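Local structure of diphosphomevalonate decarboxylase, putative (Trypanosoma brucei, 2HKE) at residues Lys277-Asn280 and Thr286-Ala289; Val311-Glu316 and Lys346-His351. The protein probably catalyses the ATP-dependent decarboxylation of (R)-5-diphosphomevalonate to isopentenyl diphosphate, a step of the mevalonate pathway that supplies isoprenoid and sterol precursors. The protein carries 1 engineered substitution. All blocks are in the same frame, centred on the assembly; numbering follows the deposited sequence.

Overall arrangement
Both contacts lie within the C-terminal domain of the decarboxylase, on the same side of the chain's centre, and show how two neighbouring helices, each paired with a different strand or loop, pack into one continuous apolar region. Contact 1 joins the end part of helix 267-283 to the start of strand 288-291, an outermost strand, within the chain, of the five-stranded mixed sheet; contact 2, later in the chain, joins helix 307-317 to the loop between helix 330-338 and strand 358-363. Their centres are about 12 Å apart, and they meet directly: Met313 packs on Tyr279 and Leu288, and Leu348 on Tyr279. Apolar packing therefore runs from the edge strand across both helices to the loop near the surface.

Contact 1 of 2, residues Lys277-Asn280 and Thr286-Ala289; sequences KAYN and TALA
Tyr279 and Asn280, on consecutive positions of helix 267-283, meet the returning chain in two quite different ways, the first apolar and the second through an amide. The ring of Tyr279 reaches out with CG anti to the backbone N (chi1 -178°), and Tyr279 CD2 comes to 4.1 Å from Leu288 CD2. The two side chains cross at about a right angle. Further along the same ring, Tyr279 CE2 lies 4.2 Å from Ala287 CB, and both approaches are oblique to the ring. Its phenol end is held elsewhere, by a hydrogen bond between OH and Glu309 OE1, while Tyr345 packs against the ring edge-to-face.

Asn280 uses both ends of its side-chain amide on the backbone of 287-288. Asn280 OD1 receives Ala287 N at 2.9 Å; this donor sits well above the carbonyl plane rather than on a lone pair. A second, weak bond reaches Asn280 OD1 from Leu288 N at 3.1 Å. On the other branch, Asn280 ND2 donates to Leu288 O at 2.8 Å, and this bond is nearly straight, with an N-H...O angle of 171°. The acceptor lies in the amide plane of Asn280, and the donor in the plane of the Leu288 carbonyl. With OD1 and ND2 both engaged, the three bonds fix the rotation of the buried amide and satisfy polar backbone atoms of Ala287 and Leu288 where the chain enters the strand. Beside them, Thr286 CG2 approaches Asn280 ND2 to 3.9 Å, and the Thr286 side chain also touches helix 237-256.

The whole is a short helix-to-strand connection in the C-terminal domain of the GHMP kinase fold, in which a helical asparagine ties the turn to the beginning of strand 288-291, an outermost strand of the sheet within the chain.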
# COMPACT_ATOMS: atom_id res chain seq x y z
N LYS A 277 -9.00 20.19 1.66
CA LYS A 277 -10.25 20.68 2.23
C LYS A 277 -10.70 22.01 1.64
O LYS A 277 -11.88 22.20 1.31
CB LYS A 277 -10.12 20.81 3.75
CG LYS A 277 -10.12 19.47 4.45
CD LYS A 277 -9.94 19.67 5.95
CE LYS A 277 -10.01 18.35 6.69
NZ LYS A 277 -9.74 18.60 8.13
N ALA A 278 -9.74 22.92 1.50
CA ALA A 278 -10.01 24.26 0.96
C ALA A 278 -10.41 24.20 -0.51
O ALA A 278 -11.26 24.94 -0.96
CB ALA A 278 -8.80 25.15 1.11
N TYR A 279 -9.79 23.29 -1.25
CA TYR A 279 -10.16 23.07 -2.65
C TYR A 279 -11.58 22.57 -2.77
O TYR A 279 -12.36 23.08 -3.54
CB TYR A 279 -9.21 22.07 -3.27
CG TYR A 279 -9.46 21.79 -4.73
CD1 TYR A 279 -9.42 22.81 -5.66
CD2 TYR A 279 -9.71 20.50 -5.17
CE1 TYR A 279 -9.60 22.55 -6.98
CE2 TYR A 279 -9.92 20.23 -6.52
CZ TYR A 279 -9.86 21.27 -7.41
OH TYR A 279 -10.08 21.01 -8.76
N ASN A 280 -11.93 21.57 -2.00
CA ASN A 280 -13.24 20.96 -2.08
C ASN A 280 -14.26 22.02 -1.67
O ASN A 280 -15.34 22.12 -2.26
CB ASN A 280 -13.29 19.78 -1.12
CG ASN A 280 -12.60 18.54 -1.66
OD1 ASN A 280 -12.43 18.38 -2.90
ND2 ASN A 280 -12.21 17.64 -0.74
N THR A 286 -16.89 17.45 -2.90
CA THR A 286 -15.73 16.62 -2.58
C THR A 286 -15.17 16.06 -3.90
O THR A 286 -15.59 15.01 -4.38
CB THR A 286 -16.08 15.55 -1.61
OG1 THR A 286 -16.67 16.15 -0.42
CG2 THR A 286 -14.78 14.75 -1.21
N ALA A 287 -14.26 16.84 -4.49
CA ALA A 287 -13.62 16.48 -5.73
C ALA A 287 -12.33 15.68 -5.53
O ALA A 287 -11.82 15.01 -6.46
CB ALA A 287 -13.35 17.76 -6.54
N LEU A 288 -11.75 15.77 -4.34
CA LEU A 288 -10.36 15.32 -4.11
C LEU A 288 -10.32 14.76 -2.70
O LEU A 288 -10.89 15.36 -1.80
CB LEU A 288 -9.37 16.49 -4.28
CG LEU A 288 -7.87 16.22 -4.16
CD1 LEU A 288 -7.39 15.14 -5.23
CD2 LEU A 288 -7.05 17.52 -4.29
N ALA A 289 -9.70 13.59 -2.52
CA ALA A 289 -9.53 12.98 -1.22
C ALA A 289 -8.08 12.74 -0.94
O ALA A 289 -7.30 12.46 -1.86
CB ALA A 289 -10.28 11.61 -1.13

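Contact 2 of 2, residues Val311-Glu316 and Lys346-His351. With SO4 (sulfate ion), chain D.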
# COMPACT_ATOMS: atom_id res chain seq x y z
N VAL A 311 -4.26 18.73 -9.94
CA VAL A 311 -2.83 18.76 -9.99
C VAL A 311 -2.32 20.20 -10.24
O VAL A 311 -1.37 20.64 -9.58
CB VAL A 311 -2.27 17.76 -10.99
CG1 VAL A 311 -0.75 17.94 -11.13
CG2 VAL A 311 -2.65 16.34 -10.60
N ALA A 312 -3.01 20.94 -11.12
CA ALA A 312 -2.69 22.37 -11.32
C ALA A 312 -2.80 23.16 -10.01
O ALA A 312 -1.94 24.01 -9.70
CB ALA A 312 -3.63 23.02 -12.38
N MET A 313 -3.86 22.88 -9.26
CA MET A 313 -4.10 23.53 -7.96
C MET A 313 -2.97 23.19 -7.02
O MET A 313 -2.40 24.08 -6.38
CB MET A 313 -5.46 23.09 -7.41
CG MET A 313 -5.81 23.65 -6.06
SD MET A 313 -5.15 22.67 -4.69
CE MET A 313 -5.92 21.02 -4.86
N LEU A 314 -2.60 21.90 -6.93
CA LEU A 314 -1.44 21.53 -6.10
C LEU A 314 -0.15 22.29 -6.43
O LEU A 314 0.59 22.66 -5.53
CB LEU A 314 -1.14 20.02 -6.17
CG LEU A 314 -2.24 19.09 -5.62
CD1 LEU A 314 -1.84 17.61 -5.75
CD2 LEU A 314 -2.63 19.47 -4.17
N MET A 315 0.13 22.47 -7.73
CA MET A 315 1.39 23.12 -8.19
C MET A 315 1.47 24.60 -7.85
O MET A 315 2.56 25.16 -7.83
CB MET A 315 1.54 22.95 -9.67
CG MET A 315 1.79 21.49 -10.09
SD MET A 315 3.20 20.69 -9.36
CE MET A 315 2.56 19.87 -7.88
N GLU A 316 0.33 25.22 -7.64
CA GLU A 316 0.32 26.59 -7.19
C GLU A 316 0.84 26.70 -5.76
O GLU A 316 1.35 27.72 -5.38
CB GLU A 316 -1.08 27.12 -7.32
CG GLU A 316 -1.41 27.27 -8.74
CD GLU A 316 -0.73 28.47 -9.41
OE1 GLU A 316 -0.42 29.47 -8.71
OE2 GLU A 316 -0.56 28.38 -10.64
N LYS A 346 -6.03 29.54 -6.36
CA LYS A 346 -4.70 29.93 -5.99
C LYS A 346 -4.87 30.50 -4.57
O LYS A 346 -5.94 30.99 -4.19
CB LYS A 346 -4.14 30.98 -6.96
CG LYS A 346 -4.03 30.51 -8.38
CD LYS A 346 -3.70 31.67 -9.33
CE LYS A 346 -3.78 31.22 -10.79
NZ LYS A 346 -3.21 32.25 -11.69
N LYS A 347 -3.80 30.39 -3.80
CA LYS A 347 -3.76 30.88 -2.44
C LYS A 347 -4.95 30.36 -1.62
O LYS A 347 -5.71 31.13 -1.02
CB LYS A 347 -3.66 32.43 -2.43
CG LYS A 347 -2.33 32.95 -3.02
CD LYS A 347 -1.13 32.74 -2.04
CE LYS A 347 0.28 33.07 -2.69
NZ LYS A 347 0.56 32.42 -4.03
N LEU A 348 -5.10 29.04 -1.58
CA LEU A 348 -6.18 28.44 -0.82
C LEU A 348 -5.79 28.24 0.64
O LEU A 348 -6.64 28.06 1.48
CB LEU A 348 -6.59 27.10 -1.44
CG LEU A 348 -7.18 27.15 -2.84
CD1 LEU A 348 -7.41 25.75 -3.39
CD2 LEU A 348 -8.48 27.95 -2.85
N ILE A 349 -4.49 28.11 0.88
CA ILE A 349 -3.90 27.99 2.21
C ILE A 349 -2.71 28.92 2.31
O ILE A 349 -2.20 29.38 1.30
CB ILE A 349 -3.43 26.54 2.56
CG1 ILE A 349 -2.32 26.06 1.63
CG2 ILE A 349 -4.66 25.60 2.56
CD1 ILE A 349 -1.60 24.78 2.10
N ASP A 350 -2.27 29.12 3.54
CA ASP A 350 -1.05 29.81 3.87
C ASP A 350 -0.02 28.76 4.29
O ASP A 350 -0.14 28.17 5.36
CB ASP A 350 -1.34 30.75 5.08
CG ASP A 350 -0.12 31.54 5.53
OD1 ASP A 350 0.92 31.58 4.79
OD2 ASP A 350 -0.22 32.15 6.64
N HIS A 351 0.97 28.52 3.43
CA HIS A 351 2.04 27.56 3.73
C HIS A 351 3.21 27.89 2.82
O HIS A 351 3.00 28.27 1.65
CB HIS A 351 1.57 26.11 3.50
CG HIS A 351 2.55 25.07 3.95
ND1 HIS A 351 2.72 24.76 5.28
CD2 HIS A 351 3.36 24.23 3.26
CE1 HIS A 351 3.62 23.79 5.39
NE2 HIS A 351 4.02 23.45 4.18
S SO4 D . -4.72 28.27 6.27
O1 SO4 D . -4.67 28.83 7.62
O2 SO4 D . -5.24 29.27 5.36
O3 SO4 D . -3.35 27.88 5.90
O4 SO4 D . -5.57 27.10 6.33
O HOH W 1 -0.53 29.74 -3.83
O HOH W 2 -0.61 30.94 -6.45
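With CG anti to its backbone N (chi1 178°) and the chain bent at the next two torsions, Met313 carries CG and SD across the end of Leu348, whose own CG lies beside the backbone N (chi1 -65°). Leu348 CD1 thus comes to 3.8 Å from Met313 CG and 4.0 Å from Met313 SD, the two side chains crossing at about a right angle.

A few residues on, Glu316 folds back at chi2 (-74°) and brings OE1 obliquely up to the aliphatic part of Lys346, Glu316 OE1 lying 3.8 Å from Lys346 CG. No salt bridge forms: Glu316 OE2 and Lys346 NZ stay 4.8 Å apart, so any attraction between the charges is probably weak and long-range. This is the joining of helix 307-317 to an irregular loop of the GHMP-type C-terminal domain, and His317, one residue beyond the segment, reinforces it through a hydrogen bond between its NE2 and Leu348 N.

Water completes the polar side. One molecule donates to Glu316 O and accepts from Lys347 NZ at 2.9 Å; a second donates to Glu316 OE1 at 2.7 Å and accepts weakly from Lys347 NZ at 3.1 Å. Farther along the loop, Asp350 N donates to O3 of a sulfate, probably from the crystallisation liquor, at 2.9 Å, and Arg274 NE also binds this anion.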